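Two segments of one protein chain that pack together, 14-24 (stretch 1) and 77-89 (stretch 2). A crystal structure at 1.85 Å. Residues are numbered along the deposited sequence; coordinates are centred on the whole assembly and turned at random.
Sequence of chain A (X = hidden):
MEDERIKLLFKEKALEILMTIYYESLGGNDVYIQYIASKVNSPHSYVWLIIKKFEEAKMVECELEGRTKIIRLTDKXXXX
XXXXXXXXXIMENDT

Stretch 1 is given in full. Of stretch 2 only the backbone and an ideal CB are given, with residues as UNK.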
# COMPACT_ATOMS: atom_id res chain seq x y z
N ALA A 14 -5.75 -5.94 -0.75
CA ALA A 14 -5.48 -4.57 -1.21
C ALA A 14 -5.33 -3.61 -0.04
O ALA A 14 -4.47 -2.71 -0.06
CB ALA A 14 -6.58 -4.09 -2.16
N LEU A 15 -6.16 -3.80 0.99
CA LEU A 15 -6.08 -3.00 2.22
C LEU A 15 -4.71 -3.13 2.89
O LEU A 15 -4.09 -2.12 3.23
CB LEU A 15 -7.16 -3.43 3.22
CG LEU A 15 -6.99 -2.76 4.59
CD1 LEU A 15 -7.37 -1.31 4.49
CD2 LEU A 15 -7.80 -3.47 5.67
N GLU A 16 -4.27 -4.38 3.10
CA GLU A 16 -3.00 -4.66 3.76
C GLU A 16 -1.83 -4.02 3.01
O GLU A 16 -0.90 -3.52 3.63
CB GLU A 16 -2.74 -6.17 3.86
CG GLU A 16 -3.50 -6.89 4.97
CD GLU A 16 -3.41 -8.41 4.84
OE1 GLU A 16 -2.41 -8.92 4.28
OE2 GLU A 16 -4.35 -9.10 5.30
N ILE A 17 -1.89 -4.04 1.68
CA ILE A 17 -0.85 -3.40 0.86
C ILE A 17 -0.83 -1.88 1.08
O ILE A 17 0.22 -1.28 1.35
CB ILE A 17 -0.99 -3.81 -0.64
CG1 ILE A 17 -0.68 -5.30 -0.77
CG2 ILE A 17 -0.03 -3.00 -1.53
CD1 ILE A 17 -1.26 -5.96 -2.02
N LEU A 18 -2.01 -1.28 1.00
CA LEU A 18 -2.13 0.16 1.20
C LEU A 18 -1.63 0.61 2.56
O LEU A 18 -0.91 1.62 2.65
CB LEU A 18 -3.59 0.59 1.03
CG LEU A 18 -3.80 2.10 1.13
CD1 LEU A 18 -3.07 2.84 0.02
CD2 LEU A 18 -5.33 2.42 1.13
N MET A 19 -2.03 -0.10 3.62
CA MET A 19 -1.71 0.32 4.98
C MET A 19 -0.24 0.04 5.25
O MET A 19 0.39 0.79 5.98
CB MET A 19 -2.62 -0.35 6.02
CG MET A 19 -4.13 0.09 5.90
SD MET A 19 -4.38 1.85 5.63
CE MET A 19 -4.11 2.42 7.30
N THR A 20 0.30 -1.01 4.63
CA THR A 20 1.76 -1.27 4.72
C THR A 20 2.59 -0.12 4.16
O THR A 20 3.58 0.30 4.79
CB THR A 20 2.16 -2.60 4.02
OG1 THR A 20 1.51 -3.70 4.68
CG2 THR A 20 3.68 -2.81 4.09
N ILE A 21 2.22 0.38 2.99
CA ILE A 21 2.90 1.54 2.40
C ILE A 21 2.77 2.74 3.32
O ILE A 21 3.74 3.45 3.56
CB ILE A 21 2.31 1.88 1.00
CG1 ILE A 21 2.42 0.67 0.06
CG2 ILE A 21 2.99 3.13 0.37
CD1 ILE A 21 1.58 0.81 -1.23
N TYR A 22 1.56 2.96 3.83
CA TYR A 22 1.28 4.07 4.73
C TYR A 22 2.20 4.06 5.96
O TYR A 22 2.92 5.05 6.22
CB TYR A 22 -0.21 4.03 5.12
CG TYR A 22 -0.61 5.07 6.15
CD1 TYR A 22 -0.78 6.41 5.79
CD2 TYR A 22 -0.82 4.70 7.48
CE1 TYR A 22 -1.14 7.37 6.75
CE2 TYR A 22 -1.19 5.65 8.44
CZ TYR A 22 -1.35 6.96 8.07
OH TYR A 22 -1.70 7.88 9.03
N TYR A 23 2.19 2.96 6.71
CA TYR A 23 2.97 2.87 7.94
C TYR A 23 4.47 2.87 7.69
O TYR A 23 5.22 3.48 8.43
CB TYR A 23 2.56 1.66 8.78
CG TYR A 23 1.22 1.89 9.46
CD1 TYR A 23 1.09 2.87 10.45
CD2 TYR A 23 0.11 1.15 9.10
CE1 TYR A 23 -0.13 3.09 11.07
CE2 TYR A 23 -1.12 1.37 9.71
CZ TYR A 23 -1.23 2.34 10.70
OH TYR A 23 -2.44 2.56 11.31
N GLU A 24 4.89 2.19 6.63
CA GLU A 24 6.32 2.18 6.29
C GLU A 24 6.83 3.59 5.93
O GLU A 24 7.89 4.02 6.41
CB GLU A 24 6.58 1.18 5.16
CG GLU A 24 8.03 1.09 4.70
CD GLU A 24 8.97 0.37 5.67
OE1 GLU A 24 9.99 -0.14 5.19
OE2 GLU A 24 8.70 0.34 6.90
N UNK A 77 -3.63 9.11 -2.17
CA UNK A 77 -3.39 7.85 -1.47
C UNK A 77 -3.25 8.04 0.02
O UNK A 77 -3.81 7.27 0.79
CB UNK A 77 -2.13 7.17 -2.02
N UNK A 78 -2.49 9.06 0.44
CA UNK A 78 -2.28 9.30 1.87
C UNK A 78 -3.58 9.60 2.61
O UNK A 78 -3.83 9.05 3.69
CB UNK A 78 -1.30 10.46 2.07
N UNK A 79 -4.40 10.48 2.04
CA UNK A 79 -5.69 10.85 2.63
C UNK A 79 -6.57 9.61 2.84
O UNK A 79 -7.08 9.36 3.93
CB UNK A 79 -6.41 11.86 1.74
N UNK A 80 -6.71 8.81 1.79
CA UNK A 80 -7.46 7.55 1.86
C UNK A 80 -6.93 6.63 2.97
O UNK A 80 -7.70 6.16 3.81
CB UNK A 80 -7.40 6.83 0.51
N UNK A 81 -5.62 6.39 3.00
CA UNK A 81 -5.05 5.54 4.06
C UNK A 81 -5.35 6.04 5.46
O UNK A 81 -5.65 5.27 6.35
CB UNK A 81 -3.53 5.44 3.88
N UNK A 82 -5.23 7.35 5.66
CA UNK A 82 -5.50 7.95 6.96
C UNK A 82 -6.94 7.72 7.42
O UNK A 82 -7.18 7.43 8.60
CB UNK A 82 -5.21 9.45 6.91
N UNK A 83 -7.87 7.82 6.48
CA UNK A 83 -9.30 7.61 6.76
C UNK A 83 -9.60 6.13 7.04
O UNK A 83 -10.38 5.82 7.94
CB UNK A 83 -10.15 8.10 5.58
N UNK A 84 -8.94 5.23 6.32
CA UNK A 84 -9.07 3.80 6.59
C UNK A 84 -8.53 3.45 7.99
O UNK A 84 -9.14 2.66 8.73
CB UNK A 84 -8.33 2.99 5.52
N UNK A 85 -7.40 4.04 8.36
CA UNK A 85 -6.85 3.90 9.70
C UNK A 85 -7.91 4.21 10.77
O UNK A 85 -8.10 3.44 11.71
CB UNK A 85 -5.64 4.82 9.87
N UNK A 86 -8.61 5.33 10.61
CA UNK A 86 -9.68 5.67 11.56
C UNK A 86 -10.81 4.64 11.56
O UNK A 86 -11.32 4.29 12.62
CB UNK A 86 -10.25 7.05 11.23
N UNK A 87 -11.18 4.13 10.38
CA UNK A 87 -12.20 3.08 10.30
C UNK A 87 -11.77 1.82 11.04
O UNK A 87 -12.51 1.28 11.84
CB UNK A 87 -12.50 2.74 8.84
N UNK A 88 -10.54 1.38 10.78
CA UNK A 88 -10.00 0.21 11.48
C UNK A 88 -10.05 0.41 13.00
O UNK A 88 -10.44 -0.51 13.72
CB UNK A 88 -8.56 -0.06 11.03
N UNK A 89 -9.65 1.60 13.45
CA UNK A 89 -9.70 1.98 14.87
C UNK A 89 -11.12 1.91 15.43
O UNK A 89 -11.34 1.34 16.50
CB UNK A 89 -9.14 3.39 15.06

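Both stretches are helices, crossing steeply at 106° between their N-to-C directions, with axes 9.8 Å apart at closest approach.

Position 77 has helical angles, and its ideal CB lies 4.9 Å from Leu 18 CD1. A small or modest apolar residue would suit. It is Gly 77, which adds no side chain to the contact.

At position 78 the CB points sideways, with nothing of stretch 1 within 5.5 Å. A long side chain could still reach the Tyr 22 ring. Gln 78 NE2 lies 4.3 Å from Tyr 22 CE1.

Position 79 points away, so most residues would do, polar ones especially. It is Lys 79, extended and free of stretch 1.

Position 80 points sideways, its ideal CB 4.9 Å from Leu 18 CD2. A branched apolar residue could use that methyl. Ile 80 places CG2 4.0 Å from Leu 18 CD2.

Position 81 is the tightest. Its CB points toward stretch 1, and the ideal CB is already 3.5 Å from Tyr 22 CD1, with Met 19 SD at 4.1 Å. Little room remains, so a small residue is expected. Ala 81 fits: its CB touches the tyrosine ring obliquely and lies 4.3 Å from Leu 18 CG.

Position 82 points sideways near the Tyr 22 hydroxyl, 4.4 Å from the ideal CB to OH. Several flexible or polar chains would suit. Gln 82 lays CG 3.3 Å from Tyr 22 OH.

Position 83 points away and leaves the choice open. It is Gln 83.

Position 84 points toward Leu 15, Leu 18 and Met 19, an apolar surface suited to Leu, Ile, Val or Met. Ile 84 uses two arms: CG2 lies 3.3 Å from Leu 15 CD1, and CD1 lies 3.7 Å from Leu 18 CD2.

Position 85 points toward Met 19 CE and the two tyrosine hydroxyls. A long chain with an aliphatic stem would fit. Lys 85 packs CG 3.3 Å from Tyr 23 OH. Its NZ forms a salt bridge to OD2 of residue 89, at 3.2 Å.

Positions 86 and 87 are out of reach and unconstrained here. Ser 86 OG donates to Gln 83 O at 2.6 Å; Ile 87 touches nothing in stretch 1.

Position 88 points toward stretch 1 from farther off, favouring a longer apolar chain. Ile 88 brings CD1 4.2 Å from Leu 15 CD2, helping enclose Met 19.

Position 89 has open space, suiting polar residues. It is Asp 89.

Stretch 2 (77-89) GQKIAQQIKSIID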
# COMPACT_ATOMS: atom_id res chain seq x y z
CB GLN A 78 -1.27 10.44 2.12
CG GLN A 78 -1.08 10.73 3.60
CD GLN A 78 0.32 11.14 3.98
OE1 GLN A 78 1.12 11.56 3.14
NE2 GLN A 78 0.63 11.04 5.27
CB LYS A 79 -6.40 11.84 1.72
CG LYS A 79 -5.93 13.29 1.81
CD LYS A 79 -6.64 14.09 0.72
CE LYS A 79 -6.61 15.58 0.96
NZ LYS A 79 -7.43 16.27 -0.08
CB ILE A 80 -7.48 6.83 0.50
CG1 ILE A 80 -8.32 7.63 -0.50
CG2 ILE A 80 -7.99 5.37 0.63
CD1 ILE A 80 -8.17 7.20 -1.94
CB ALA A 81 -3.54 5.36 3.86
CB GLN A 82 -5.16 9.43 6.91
CG GLN A 82 -3.66 9.68 7.01
CD GLN A 82 -3.24 11.10 6.68
OE1 GLN A 82 -4.03 11.91 6.18
NE2 GLN A 82 -1.98 11.41 6.97
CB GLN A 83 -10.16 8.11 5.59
CG GLN A 83 -10.11 9.63 5.35
CD GLN A 83 -10.99 10.42 6.30
OE1 GLN A 83 -12.17 10.10 6.51
NE2 GLN A 83 -10.43 11.48 6.87
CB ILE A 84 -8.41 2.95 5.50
CG1 ILE A 84 -9.19 3.06 4.19
CG2 ILE A 84 -8.31 1.50 5.97
CD1 ILE A 84 -8.54 2.39 2.98
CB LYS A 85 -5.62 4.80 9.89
CG LYS A 85 -4.98 4.70 11.28
CD LYS A 85 -3.96 5.81 11.51
CE LYS A 85 -3.17 5.56 12.80
NZ LYS A 85 -4.08 5.35 13.98
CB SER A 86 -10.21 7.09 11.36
OG SER A 86 -10.77 7.25 10.07
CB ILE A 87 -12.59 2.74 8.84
CG1 ILE A 87 -13.30 3.93 8.20
CG2 ILE A 87 -13.51 1.51 8.80
CD1 ILE A 87 -13.41 3.86 6.72
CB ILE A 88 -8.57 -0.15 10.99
CG1 ILE A 88 -8.62 -0.66 9.55
CG2 ILE A 88 -7.92 -1.18 11.93
CD1 ILE A 88 -7.25 -0.76 8.88
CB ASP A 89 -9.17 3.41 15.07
CG ASP A 89 -7.65 3.52 14.96
OD1 ASP A 89 -6.95 2.49 15.07
OD2 ASP A 89 -7.15 4.65 14.76
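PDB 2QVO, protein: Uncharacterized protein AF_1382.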